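Putative glyoxalase superfamily protein (Ralstonia eutropha, PDB 3IUZ) probably acts as an iron(II)-dependent dioxygenase of the 2-oxoadipate dioxygenase/decarboxylase family, which converts 2-oxoadipate into 2-hydroxyglutarate. Local coordinates at residues His21-Val26 and Leu49-Phe54; Phe80-Leu85 and His238-Val243; Ala7-Ala12 and Asp192-Ile197. All coordinates share one frame; numbering follows the deposited sequence.

From the N terminus, helix 4-14 opens contact 3 and is followed by helix 16-25, which opens contact 1. Contact 1 closes first, on helix 42-60, after 22 intervening residues, so its loop lies wholly within the larger one of contact 3. Strand 80-87 then opens contact 2; contact 3 closes on helix 190-200 before contact 2 closes on strand 238-242, so these two loops cross, while contacts 1 and 2 follow in series. Helix 42-60 is the common element: L10 of contact 3 packs on M51 and V52 of contact 1, and F54 meets F80 and A239 of contact 2. The N-terminal helices are thereby tied to the central sheet.

Contact 1. Residues His21-Val26 and Leu49-Phe54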
ATOM      1  N   HIS A  21      12.823  14.521  -6.721  1.00 23.16           N
ATOM      2  CA  HIS A  21      11.410  14.929  -6.784  1.00 24.77           C
ATOM      3  C   HIS A  21      10.665  14.431  -5.537  1.00 24.75           C
ATOM      4  O   HIS A  21       9.922  15.174  -4.891  1.00 24.17           O
ATOM      5  CB  HIS A  21      10.750  14.334  -8.033  1.00 25.74           C
ATOM      6  CG  HIS A  21       9.252  14.464  -8.072  1.00 29.55           C
ATOM      7  ND1 HIS A  21       8.604  15.675  -8.256  1.00 34.87           N
ATOM      8  CD2 HIS A  21       8.273  13.525  -8.025  1.00 33.62           C
ATOM      9  CE1 HIS A  21       7.296  15.480  -8.260  1.00 33.31           C
ATOM     10  NE2 HIS A  21       7.068  14.183  -8.149  1.00 34.67           N
ATOM     11  N   LEU A  22      10.893  13.168  -5.198  1.00 24.14           N
ATOM     12  CA  LEU A  22      10.208  12.570  -4.077  1.00 25.01           C
ATOM     13  C   LEU A  22      10.544  13.303  -2.747  1.00 24.22           C
ATOM     14  O   LEU A  22       9.650  13.535  -1.916  1.00 23.03           O
ATOM     15  CB  LEU A  22      10.532  11.069  -4.014  1.00 25.23           C
ATOM     16  CG  LEU A  22       9.464  10.230  -3.316  1.00 27.39           C
ATOM     17  CD1 LEU A  22       8.086  10.412  -3.961  1.00 27.63           C
ATOM     18  CD2 LEU A  22       9.899   8.771  -3.296  1.00 30.73           C
ATOM     19  N   LEU A  23      11.809  13.693  -2.567  1.00 23.82           N
ATOM     20  CA  LEU A  23      12.219  14.329  -1.316  1.00 23.77           C
ATOM     21  C   LEU A  23      11.666  15.750  -1.262  1.00 24.28           C
ATOM     22  O   LEU A  23      11.398  16.276  -0.196  1.00 25.28           O
ATOM     23  CB  LEU A  23      13.743  14.321  -1.114  1.00 24.33           C
ATOM     24  CG  LEU A  23      14.435  12.979  -0.803  1.00 25.52           C
ATOM     25  CD1 LEU A  23      15.944  13.108  -0.907  1.00 27.35           C
ATOM     26  CD2 LEU A  23      14.065  12.432   0.572  1.00 27.53           C
ATOM     27  N   SER A  24      11.475  16.400  -2.405  1.00 24.42           N
ATOM     28  CA  SER A  24      10.883  17.717  -2.328  1.00 25.11           C
ATOM     29  C   SER A  24       9.368  17.627  -2.119  1.00 24.54           C
ATOM     30  O   SER A  24       8.781  18.555  -1.620  1.00 25.06           O
ATOM     31  CB  SER A  24      11.210  18.537  -3.560  1.00 26.04           C
ATOM     32  OG  SER A  24      10.393  18.104  -4.613  1.00 29.22           O
ATOM     33  N   LEU A  25       8.756  16.495  -2.444  1.00 24.66           N
ATOM     34  CA  LEU A  25       7.292  16.359  -2.394  1.00 24.22           C
ATOM     35  C   LEU A  25       6.783  15.829  -1.029  1.00 24.46           C
ATOM     36  O   LEU A  25       5.859  16.394  -0.456  1.00 23.20           O
ATOM     37  CB  LEU A  25       6.824  15.397  -3.483  1.00 23.77           C
ATOM     38  CG  LEU A  25       5.347  15.053  -3.527  1.00 23.82           C
ATOM     39  CD1 LEU A  25       4.499  16.296  -3.838  1.00 20.54           C
ATOM     40  CD2 LEU A  25       5.139  13.864  -4.538  1.00 22.46           C
ATOM     41  N   VAL A  26       7.384  14.737  -0.561  1.00 23.92           N
ATOM     42  CA  VAL A  26       6.870  13.959   0.556  1.00 24.45           C
ATOM     43  C   VAL A  26       7.644  14.275   1.839  1.00 25.92           C
ATOM     44  O   VAL A  26       8.868  14.067   1.895  1.00 27.69           O
ATOM     45  CB  VAL A  26       6.981  12.477   0.289  1.00 23.06           C
ATOM     46  CG1 VAL A  26       6.391  11.657   1.470  1.00 19.76           C
ATOM     47  CG2 VAL A  26       6.256  12.133  -1.019  1.00 24.14           C
ATOM     48  N   LEU A  49      11.257   2.721   2.545  1.00 14.96           N
ATOM     49  CA  LEU A  49      10.425   1.736   1.807  1.00 15.36           C
ATOM     50  C   LEU A  49       9.068   2.368   1.422  1.00 16.09           C
ATOM     51  O   LEU A  49       8.624   2.242   0.269  1.00 15.06           O
ATOM     52  CB  LEU A  49      10.181   0.458   2.585  1.00 14.42           C
ATOM     53  CG  LEU A  49       9.162  -0.540   2.052  1.00 15.87           C
ATOM     54  CD1 LEU A  49       9.640  -1.113   0.694  1.00 14.65           C
ATOM     55  CD2 LEU A  49       8.836  -1.651   3.067  1.00 14.74           C
ATOM     56  N   ASN A  50       8.428   3.018   2.399  1.00 15.71           N
ATOM     57  CA  ASN A  50       7.132   3.611   2.187  1.00 16.75           C
ATOM     58  C   ASN A  50       7.148   4.628   1.066  1.00 16.61           C
ATOM     59  O   ASN A  50       6.211   4.688   0.302  1.00 16.26           O
ATOM     60  CB  ASN A  50       6.595   4.289   3.448  1.00 16.87           C
ATOM     61  CG  ASN A  50       6.109   3.285   4.472  1.00 21.13           C
ATOM     62  OD1 ASN A  50       6.070   2.094   4.168  1.00 26.66           O
ATOM     63  ND2 ASN A  50       5.819   3.750   5.725  1.00 25.96           N
HETATM   64  N   MSE A  51       8.207   5.426   1.016  1.00 16.14           N
HETATM   65  CA  MSE A  51       8.329   6.430   0.025  1.00 16.14           C
HETATM   66  C   MSE A  51       8.519   5.806  -1.380  1.00 16.86           C
HETATM   67  O   MSE A  51       8.042   6.368  -2.370  1.00 16.29           O
HETATM   68  CB  MSE A  51       9.474   7.389   0.409  1.00 14.87           C
HETATM   69  CG  MSE A  51       9.144   8.294   1.681  1.00 15.53           C
HETATM   70 SE   MSE A  51      10.639   9.289   2.217  0.75 14.19          SE
HETATM   71  CE  MSE A  51      10.483  10.836   1.055  1.00 19.63           C
ATOM     72  N   VAL A  52       9.265   4.690  -1.459  1.00 16.64           N
ATOM     73  CA  VAL A  52       9.488   4.009  -2.714  1.00 16.48           C
ATOM     74  C   VAL A  52       8.162   3.461  -3.182  1.00 15.90           C
ATOM     75  O   VAL A  52       7.811   3.604  -4.375  1.00 14.57           O
ATOM     76  CB  VAL A  52      10.580   2.931  -2.603  1.00 16.68           C
ATOM     77  CG1 VAL A  52      10.646   2.102  -3.895  1.00 16.97           C
ATOM     78  CG2 VAL A  52      11.921   3.599  -2.238  1.00 14.97           C
ATOM     79  N   LEU A  53       7.371   2.934  -2.236  1.00 15.70           N
ATOM     80  CA  LEU A  53       6.091   2.337  -2.569  1.00 16.29           C
ATOM     81  C   LEU A  53       5.081   3.419  -3.023  1.00 17.08           C
ATOM     82  O   LEU A  53       4.313   3.222  -3.953  1.00 17.62           O
ATOM     83  CB  LEU A  53       5.537   1.495  -1.390  1.00 16.83           C
ATOM     84  CG  LEU A  53       6.290   0.180  -1.099  1.00 16.49           C
ATOM     85  CD1 LEU A  53       5.737  -0.487   0.195  1.00 14.71           C
ATOM     86  CD2 LEU A  53       6.221  -0.774  -2.323  1.00 17.36           C
ATOM     87  N   PHE A  54       5.106   4.549  -2.347  1.00 16.88           N
ATOM     88  CA  PHE A  54       4.362   5.735  -2.726  1.00 16.37           C
ATOM     89  C   PHE A  54       4.712   6.190  -4.156  1.00 16.26           C
ATOM     90  O   PHE A  54       3.824   6.398  -4.982  1.00 15.38           O
ATOM     91  CB  PHE A  54       4.592   6.860  -1.709  1.00 16.55           C
ATOM     92  CG  PHE A  54       3.764   8.100  -1.977  1.00 18.19           C
ATOM     93  CD1 PHE A  54       2.435   8.146  -1.602  1.00 17.03           C
ATOM     94  CD2 PHE A  54       4.300   9.197  -2.636  1.00 17.50           C
ATOM     95  CE1 PHE A  54       1.640   9.287  -1.857  1.00 20.79           C
ATOM     96  CE2 PHE A  54       3.501  10.327  -2.947  1.00 19.98           C
ATOM     97  CZ  PHE A  54       2.164  10.389  -2.505  1.00 18.00           C
TER
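M51, deposited as selenomethionine, reaches from helix 42-60 to the C-terminal end of helix 16-25, and its two ends touch different residues. CB lies 4.0 Å from L22 CD2, a methyl that also sits 3.2 Å from the M51 carbonyl O. CG and SE then carry the chain onward to the far helix, and a bend about the CG-SE bond (chi3 85°) sets CE among three groups. This tip methyl is 3.7 Å from V26 O and 3.9 Å from V26 CB, with L23 CD2 at 4.0 Å on a side chain running at about a right angle to it. With CG anti to the backbone N (chi1 -176°), the F54 ring is directed to helix 16-25, where L22 CD1 and L25 CD2 lie at its edge and V26 CG2 approaches obliquely, 3.8 Å from F54 CE2. No hydrogen bond crosses the contact. The axes of segments 21-25 and 49-54 come within 11.1 Å, at 106°; leucine, selenomethionine and phenylalanine span the distance, V26 adding to them from just past the helix end. Helix 4-14 packs on L22, L23 and M51, helix 62-73 on L25, and F54 meets F80 of the central sheet.

Contact 2. Residues Phe80-Leu85 and His238-Val243; sequences FDHGAL and HATDRV
D81 and R242 join the two antiparallel strands by a side-on salt bridge with both guanidinium donors on one oxygen. R242 NE reaches D81 OD1 at 2.7 Å, nearly along the C-O axis, and R242 NH2 meets the same atom at 3.1 Å from above the carboxylate plane; the two planes stand 74° apart. R308 also pairs with this oxygen, and R242 NH1 is taken by the E137 carbonyl. The other oxygen, D81 OD2, uses its anti lone pair to accept H82 ND1 at 2.8 Å in the imidazole plane, fixing the ring's rotation. Backbone pairs follow: D81 N gives to T240 O (2.8 Å), T240 N to H82 O, and A84 N to H238 O.

T240 CB lies over one face of the H82 ring, 3.7 Å from its centroid, while T240 OG1 bonds to E304. A84 CB covers a face of H238, 3.6 Å from that centroid. Both histidines have CG between backbone N and carbonyl carbon (chi1 71° and 69°) on one face of the sheet, where H82 NE2 and H238 NE2, 3.3 Å apart, make a weak hydrogen bond that either could donate. A water modelled unusually close to both is a doubtful assignment.

H82 and H238, with E304 beside them, are consistent with the two-histidine, one-carboxylate iron(II) site expected in this glyoxalase-superfamily fold, though no iron is modelled.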
ATOM      1  N   PHE A  80       2.496  11.357   3.878  1.00 16.79           N
ATOM      2  CA  PHE A  80       2.044  10.017   3.572  1.00 16.61           C
ATOM      3  C   PHE A  80       1.456   9.385   4.835  1.00 17.40           C
ATOM      4  O   PHE A  80       2.183   9.014   5.757  1.00 15.79           O
ATOM      5  CB  PHE A  80       3.160   9.154   3.016  1.00 17.71           C
ATOM      6  CG  PHE A  80       2.723   7.820   2.453  1.00 17.78           C
ATOM      7  CD1 PHE A  80       1.409   7.532   2.072  1.00 19.57           C
ATOM      8  CD2 PHE A  80       3.680   6.828   2.278  1.00 20.02           C
ATOM      9  CE1 PHE A  80       1.082   6.286   1.536  1.00 20.17           C
ATOM     10  CE2 PHE A  80       3.372   5.640   1.763  1.00 17.17           C
ATOM     11  CZ  PHE A  80       2.077   5.336   1.373  1.00 21.54           C
ATOM     12  N   ASP A  81       0.136   9.277   4.845  1.00 16.44           N
ATOM     13  CA  ASP A  81      -0.603   8.820   6.002  1.00 16.54           C
ATOM     14  C   ASP A  81      -0.665   7.310   6.107  1.00 18.04           C
ATOM     15  O   ASP A  81      -0.396   6.758   7.186  1.00 17.93           O
ATOM     16  CB  ASP A  81      -2.014   9.364   5.971  1.00 17.61           C
ATOM     17  CG  ASP A  81      -2.783   9.050   7.253  1.00 16.97           C
ATOM     18  OD1 ASP A  81      -2.705   9.873   8.189  1.00 16.59           O
ATOM     19  OD2 ASP A  81      -3.448   8.007   7.279  1.00 16.51           O
ATOM     20  N   HIS A  82      -1.092   6.641   5.035  1.00 17.82           N
ATOM     21  CA  HIS A  82      -1.122   5.191   5.009  1.00 17.33           C
ATOM     22  C   HIS A  82      -1.264   4.682   3.577  1.00 18.43           C
ATOM     23  O   HIS A  82      -1.818   5.400   2.730  1.00 16.86           O
ATOM     24  CB  HIS A  82      -2.262   4.655   5.866  1.00 17.44           C
ATOM     25  CG  HIS A  82      -3.637   4.867   5.316  1.00 16.79           C
ATOM     26  ND1 HIS A  82      -4.372   6.006   5.560  1.00 17.01           N
ATOM     27  CD2 HIS A  82      -4.444   4.042   4.606  1.00 15.97           C
ATOM     28  CE1 HIS A  82      -5.575   5.865   5.028  1.00 21.32           C
ATOM     29  NE2 HIS A  82      -5.632   4.690   4.420  1.00 18.98           N
ATOM     30  N   GLY A  83      -0.697   3.498   3.309  1.00 17.39           N
ATOM     31  CA  GLY A  83      -1.020   2.705   2.117  1.00 16.85           C
ATOM     32  C   GLY A  83      -1.929   1.535   2.525  1.00 18.05           C
ATOM     33  O   GLY A  83      -1.793   0.980   3.647  1.00 18.79           O
ATOM     34  N   ALA A  84      -2.879   1.186   1.670  1.00 17.00           N
ATOM     35  CA  ALA A  84      -3.824   0.109   1.970  1.00 17.17           C
ATOM     36  C   ALA A  84      -3.612  -0.968   0.923  1.00 17.80           C
ATOM     37  O   ALA A  84      -3.501  -0.661  -0.273  1.00 17.75           O
ATOM     38  CB  ALA A  84      -5.263   0.591   1.933  1.00 17.14           C
ATOM     39  N   LEU A  85      -3.506  -2.217   1.372  1.00 17.14           N
ATOM     40  CA  LEU A  85      -3.437  -3.334   0.459  1.00 17.43           C
ATOM     41  C   LEU A  85      -4.329  -4.474   0.853  1.00 16.89           C
ATOM     42  O   LEU A  85      -4.885  -4.512   1.964  1.00 17.16           O
ATOM     43  CB  LEU A  85      -2.002  -3.810   0.239  1.00 18.57           C
ATOM     44  CG  LEU A  85      -1.211  -4.303   1.454  1.00 20.77           C
ATOM     45  CD1 LEU A  85      -0.571  -5.647   1.135  1.00 25.71           C
ATOM     46  CD2 LEU A  85      -0.140  -3.337   1.856  1.00 23.70           C
ATOM     47  N   HIS A 238      -4.648   1.950  -2.539  1.00 16.62           N
ATOM     48  CA  HIS A 238      -4.605   3.382  -2.510  1.00 17.01           C
ATOM     49  C   HIS A 238      -3.508   3.865  -1.584  1.00 17.73           C
ATOM     50  O   HIS A 238      -3.004   3.094  -0.730  1.00 17.77           O
ATOM     51  CB  HIS A 238      -5.993   3.960  -2.137  1.00 17.50           C
ATOM     52  CG  HIS A 238      -6.420   3.713  -0.716  1.00 18.79           C
ATOM     53  ND1 HIS A 238      -7.293   2.705  -0.357  1.00 21.71           N
ATOM     54  CD2 HIS A 238      -6.111   4.366   0.432  1.00 20.24           C
ATOM     55  CE1 HIS A 238      -7.521   2.765   0.944  1.00 18.86           C
ATOM     56  NE2 HIS A 238      -6.784   3.736   1.451  1.00 21.14           N
ATOM     57  N   ALA A 239      -3.081   5.098  -1.829  1.00 16.55           N
ATOM     58  CA  ALA A 239      -2.258   5.831  -0.901  1.00 16.64           C
ATOM     59  C   ALA A 239      -3.040   7.026  -0.413  1.00 16.34           C
ATOM     60  O   ALA A 239      -3.817   7.614  -1.168  1.00 16.85           O
ATOM     61  CB  ALA A 239      -0.980   6.309  -1.546  1.00 14.87           C
ATOM     62  N   THR A 240      -2.753   7.435   0.820  1.00 16.46           N
ATOM     63  CA  THR A 240      -3.494   8.500   1.476  1.00 15.78           C
ATOM     64  C   THR A 240      -2.588   9.581   1.995  1.00 15.80           C
ATOM     65  O   THR A 240      -1.512   9.307   2.562  1.00 16.79           O
ATOM     66  CB  THR A 240      -4.339   7.920   2.613  1.00 17.74           C
ATOM     67  OG1 THR A 240      -5.190   6.916   2.066  1.00 19.76           O
ATOM     68  CG2 THR A 240      -5.212   8.987   3.352  1.00 14.13           C
ATOM     69  N   ASP A 241      -3.047  10.815   1.847  1.00 15.54           N
ATOM     70  CA  ASP A 241      -2.226  12.012   2.063  1.00 16.25           C
ATOM     71  C   ASP A 241      -2.939  12.737   3.183  1.00 15.65           C
ATOM     72  O   ASP A 241      -4.142  13.010   3.077  1.00 15.61           O
ATOM     73  CB  ASP A 241      -2.195  12.814   0.750  1.00 15.24           C
ATOM     74  CG  ASP A 241      -1.413  14.111   0.809  1.00 18.94           C
ATOM     75  OD1 ASP A 241      -0.927  14.537   1.890  1.00 18.55           O
ATOM     76  OD2 ASP A 241      -1.268  14.730  -0.289  1.00 17.87           O
ATOM     77  N   ARG A 242      -2.198  13.018   4.256  1.00 16.57           N
ATOM     78  CA  ARG A 242      -2.767  13.648   5.441  1.00 15.15           C
ATOM     79  C   ARG A 242      -2.720  15.170   5.289  1.00 16.02           C
ATOM     80  O   ARG A 242      -1.623  15.764   5.231  1.00 17.07           O
ATOM     81  CB  ARG A 242      -2.030  13.224   6.719  1.00 15.29           C
ATOM     82  CG  ARG A 242      -2.697  13.755   7.978  1.00 15.32           C
ATOM     83  CD  ARG A 242      -1.830  13.468   9.236  1.00 16.76           C
ATOM     84  NE  ARG A 242      -1.507  12.035   9.339  1.00 17.97           N
ATOM     85  CZ  ARG A 242      -0.623  11.516  10.167  1.00 19.54           C
ATOM     86  NH1 ARG A 242       0.105  12.314  10.942  1.00 17.47           N
ATOM     87  NH2 ARG A 242      -0.448  10.193  10.222  1.00 18.49           N
ATOM     88  N   VAL A 243      -3.898  15.787   5.214  1.00 15.70           N
ATOM     89  CA  VAL A 243      -4.036  17.216   4.928  1.00 17.26           C
ATOM     90  C   VAL A 243      -4.792  17.893   6.045  1.00 19.03           C
ATOM     91  O   VAL A 243      -5.469  17.237   6.871  1.00 19.61           O
ATOM     92  CB  VAL A 243      -4.726  17.486   3.541  1.00 18.04           C
ATOM     93  CG1 VAL A 243      -3.878  16.882   2.387  1.00 14.43           C
ATOM     94  CG2 VAL A 243      -6.172  16.895   3.493  1.00 15.98           C
TER
HETATM   95  O   HOH W   1      -1.406   7.352   9.844  1.00 15.80           O
HETATM   96  O   HOH W   2      -7.933   4.103   3.618  1.00 39.22           O

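Contact 3. Residues Ala7-Ala12 and Asp192-Ile197; sequences ATLLSA and DGAELI
L9 and A194 bring helices 4-14 and 190-200 together, with CA atoms 4.8 Å apart where the two short axes approach to 8.8 Å at an angle of 48°. At this spacing alanine methyls meet directly and L9 reaches the opposing backbone. The CG of L9 is anti to its own carbonyl carbon (chi1 -64°), and from there CD2 comes down on the peptide that links G193 to A194, 3.3 Å from A194 N and 3.6 Å from G193 C. G193 has no side chain to crowd this methyl, so CD2 lies close on the peptide. The same methyl of L9 also touches the A194 side chain, CD2 to CB 4.1 Å.

Two further contacts form one turn on in each helix. A12, a turn after L9, brings its CB to A194 CB at 3.6 Å, a methyl-to-methyl contact at the solvent side, where A12 is exposed. On the buried side I197, one turn after A194, extends towards L9: its CG1 is anti to the carbonyl carbon (chi1 -69°), and CD1 at the end of the chain rests 3.9 Å from L9 CB. L9 is thus held at its root by the isoleucine and at its tip by the G193-A194 peptide. No hydrogen bond joins the two segments directly, but N13 ND2 bonds to both L9 O and A194 O and so bridges the two helices.

On the inner side L9 and I197 both rest on A48 of helix 42-60. Helix 16-25 packs on A7 and L10, while helix 173-185 lies against L196.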
ATOM      1  N   ALA A   7      17.589   9.668   1.938  1.00 16.29           N
ATOM      2  CA  ALA A   7      17.870  10.048   0.567  1.00 17.69           C
ATOM      3  C   ALA A   7      18.728   8.959  -0.111  1.00 16.78           C
ATOM      4  O   ALA A   7      18.517   8.612  -1.278  1.00 17.90           O
ATOM      5  CB  ALA A   7      18.549  11.440   0.516  1.00 17.25           C
ATOM      6  N   THR A   8      19.727   8.465   0.589  1.00 18.00           N
ATOM      7  CA  THR A   8      20.607   7.406   0.047  1.00 17.75           C
ATOM      8  C   THR A   8      19.839   6.113  -0.212  1.00 18.46           C
ATOM      9  O   THR A   8      19.957   5.507  -1.284  1.00 18.95           O
ATOM     10  CB  THR A   8      21.756   7.110   0.990  1.00 19.25           C
ATOM     11  OG1 THR A   8      22.447   8.330   1.237  1.00 20.41           O
ATOM     12  CG2 THR A   8      22.786   6.054   0.380  1.00 16.44           C
ATOM     13  N   LEU A   9      19.004   5.717   0.747  1.00 17.25           N
ATOM     14  CA  LEU A   9      18.161   4.541   0.574  1.00 16.45           C
ATOM     15  C   LEU A   9      17.240   4.684  -0.659  1.00 17.14           C
ATOM     16  O   LEU A   9      17.065   3.724  -1.414  1.00 16.09           O
ATOM     17  CB  LEU A   9      17.315   4.301   1.847  1.00 15.31           C
ATOM     18  CG  LEU A   9      18.088   3.957   3.118  1.00 15.21           C
ATOM     19  CD1 LEU A   9      17.155   4.031   4.359  1.00 13.98           C
ATOM     20  CD2 LEU A   9      18.757   2.528   2.960  1.00 11.95           C
ATOM     21  N   LEU A  10      16.646   5.857  -0.828  1.00 17.10           N
ATOM     22  CA  LEU A  10      15.787   6.166  -1.983  1.00 19.99           C
ATOM     23  C   LEU A  10      16.562   6.118  -3.299  1.00 18.67           C
ATOM     24  O   LEU A  10      16.172   5.445  -4.274  1.00 20.26           O
ATOM     25  CB  LEU A  10      15.137   7.570  -1.826  1.00 19.48           C
ATOM     26  CG  LEU A  10      14.001   7.679  -0.794  1.00 23.49           C
ATOM     27  CD1 LEU A  10      13.234   9.006  -0.882  1.00 19.76           C
ATOM     28  CD2 LEU A  10      13.043   6.556  -0.949  1.00 21.67           C
ATOM     29  N   SER A  11      17.691   6.773  -3.289  1.00 19.20           N
ATOM     30  CA  SER A  11      18.511   6.951  -4.488  1.00 20.01           C
ATOM     31  C   SER A  11      18.983   5.622  -5.065  1.00 19.51           C
ATOM     32  O   SER A  11      18.989   5.456  -6.266  1.00 18.71           O
ATOM     33  CB  SER A  11      19.700   7.875  -4.177  1.00 20.37           C
ATOM     34  OG  SER A  11      20.196   8.411  -5.382  1.00 26.11           O
ATOM     35  N   ALA A  12      19.317   4.670  -4.196  1.00 19.58           N
ATOM     36  CA  ALA A  12      19.748   3.324  -4.601  1.00 19.84           C
ATOM     37  C   ALA A  12      18.566   2.569  -5.246  1.00 19.93           C
ATOM     38  O   ALA A  12      18.748   1.691  -6.052  1.00 21.22           O
ATOM     39  CB  ALA A  12      20.283   2.544  -3.410  1.00 18.90           C
ATOM     40  N   ASP A 192      22.927  -2.355   2.862  1.00 15.99           N
ATOM     41  CA  ASP A 192      22.065  -3.507   3.110  1.00 16.17           C
ATOM     42  C   ASP A 192      20.606  -3.084   3.257  1.00 15.06           C
ATOM     43  O   ASP A 192      19.708  -3.800   2.847  1.00 14.30           O
ATOM     44  CB  ASP A 192      22.483  -4.308   4.354  1.00 16.02           C
ATOM     45  CG  ASP A 192      23.740  -5.153   4.151  1.00 18.48           C
ATOM     46  OD1 ASP A 192      24.287  -5.191   3.029  1.00 20.41           O
ATOM     47  OD2 ASP A 192      24.159  -5.785   5.152  1.00 17.84           O
ATOM     48  N   GLY A 193      20.365  -1.934   3.856  1.00 14.98           N
ATOM     49  CA  GLY A 193      19.014  -1.392   3.917  1.00 16.19           C
ATOM     50  C   GLY A 193      18.419  -1.055   2.559  1.00 15.99           C
ATOM     51  O   GLY A 193      17.236  -1.294   2.326  1.00 16.60           O
ATOM     52  N   ALA A 194      19.246  -0.470   1.700  1.00 15.77           N
ATOM     53  CA  ALA A 194      18.870  -0.156   0.331  1.00 15.59           C
ATOM     54  C   ALA A 194      18.578  -1.464  -0.406  1.00 15.31           C
ATOM     55  O   ALA A 194      17.608  -1.530  -1.172  1.00 14.50           O
ATOM     56  CB  ALA A 194      19.995   0.627  -0.400  1.00 14.91           C
ATOM     57  N   GLU A 195      19.398  -2.495  -0.160  1.00 14.96           N
ATOM     58  CA  GLU A 195      19.173  -3.796  -0.795  1.00 15.32           C
ATOM     59  C   GLU A 195      17.868  -4.389  -0.308  1.00 14.13           C
ATOM     60  O   GLU A 195      17.044  -4.844  -1.123  1.00 14.48           O
ATOM     61  CB  GLU A 195      20.328  -4.754  -0.514  1.00 15.45           C
ATOM     62  CG  GLU A 195      20.130  -6.140  -1.109  1.00 17.20           C
ATOM     63  CD  GLU A 195      21.263  -7.095  -0.758  1.00 16.36           C
ATOM     64  OE1 GLU A 195      22.256  -6.706  -0.057  1.00 14.28           O
ATOM     65  OE2 GLU A 195      21.160  -8.247  -1.195  1.00 14.30           O
ATOM     66  N   LEU A 196      17.631  -4.350   1.005  1.00 13.91           N
ATOM     67  CA  LEU A 196      16.343  -4.874   1.554  1.00 13.92           C
ATOM     68  C   LEU A 196      15.130  -4.206   0.939  1.00 14.55           C
ATOM     69  O   LEU A 196      14.146  -4.871   0.540  1.00 12.76           O
ATOM     70  CB  LEU A 196      16.302  -4.731   3.084  1.00 14.17           C
ATOM     71  CG  LEU A 196      15.027  -5.137   3.772  1.00 15.82           C
ATOM     72  CD1 LEU A 196      14.691  -6.591   3.463  1.00 12.95           C
ATOM     73  CD2 LEU A 196      15.112  -4.861   5.336  1.00 14.74           C
ATOM     74  N   ILE A 197      15.172  -2.879   0.844  1.00 15.01           N
ATOM     75  CA  ILE A 197      14.038  -2.153   0.252  1.00 15.47           C
ATOM     76  C   ILE A 197      13.775  -2.667  -1.173  1.00 15.00           C
ATOM     77  O   ILE A 197      12.633  -2.937  -1.552  1.00 15.86           O
ATOM     78  CB  ILE A 197      14.270  -0.631   0.273  1.00 14.65           C
ATOM     79  CG1 ILE A 197      14.225  -0.124   1.697  1.00 15.99           C
ATOM     80  CG2 ILE A 197      13.279   0.110  -0.662  1.00 13.68           C
ATOM     81  CD1 ILE A 197      14.884   1.305   1.853  1.00 12.53           C
TER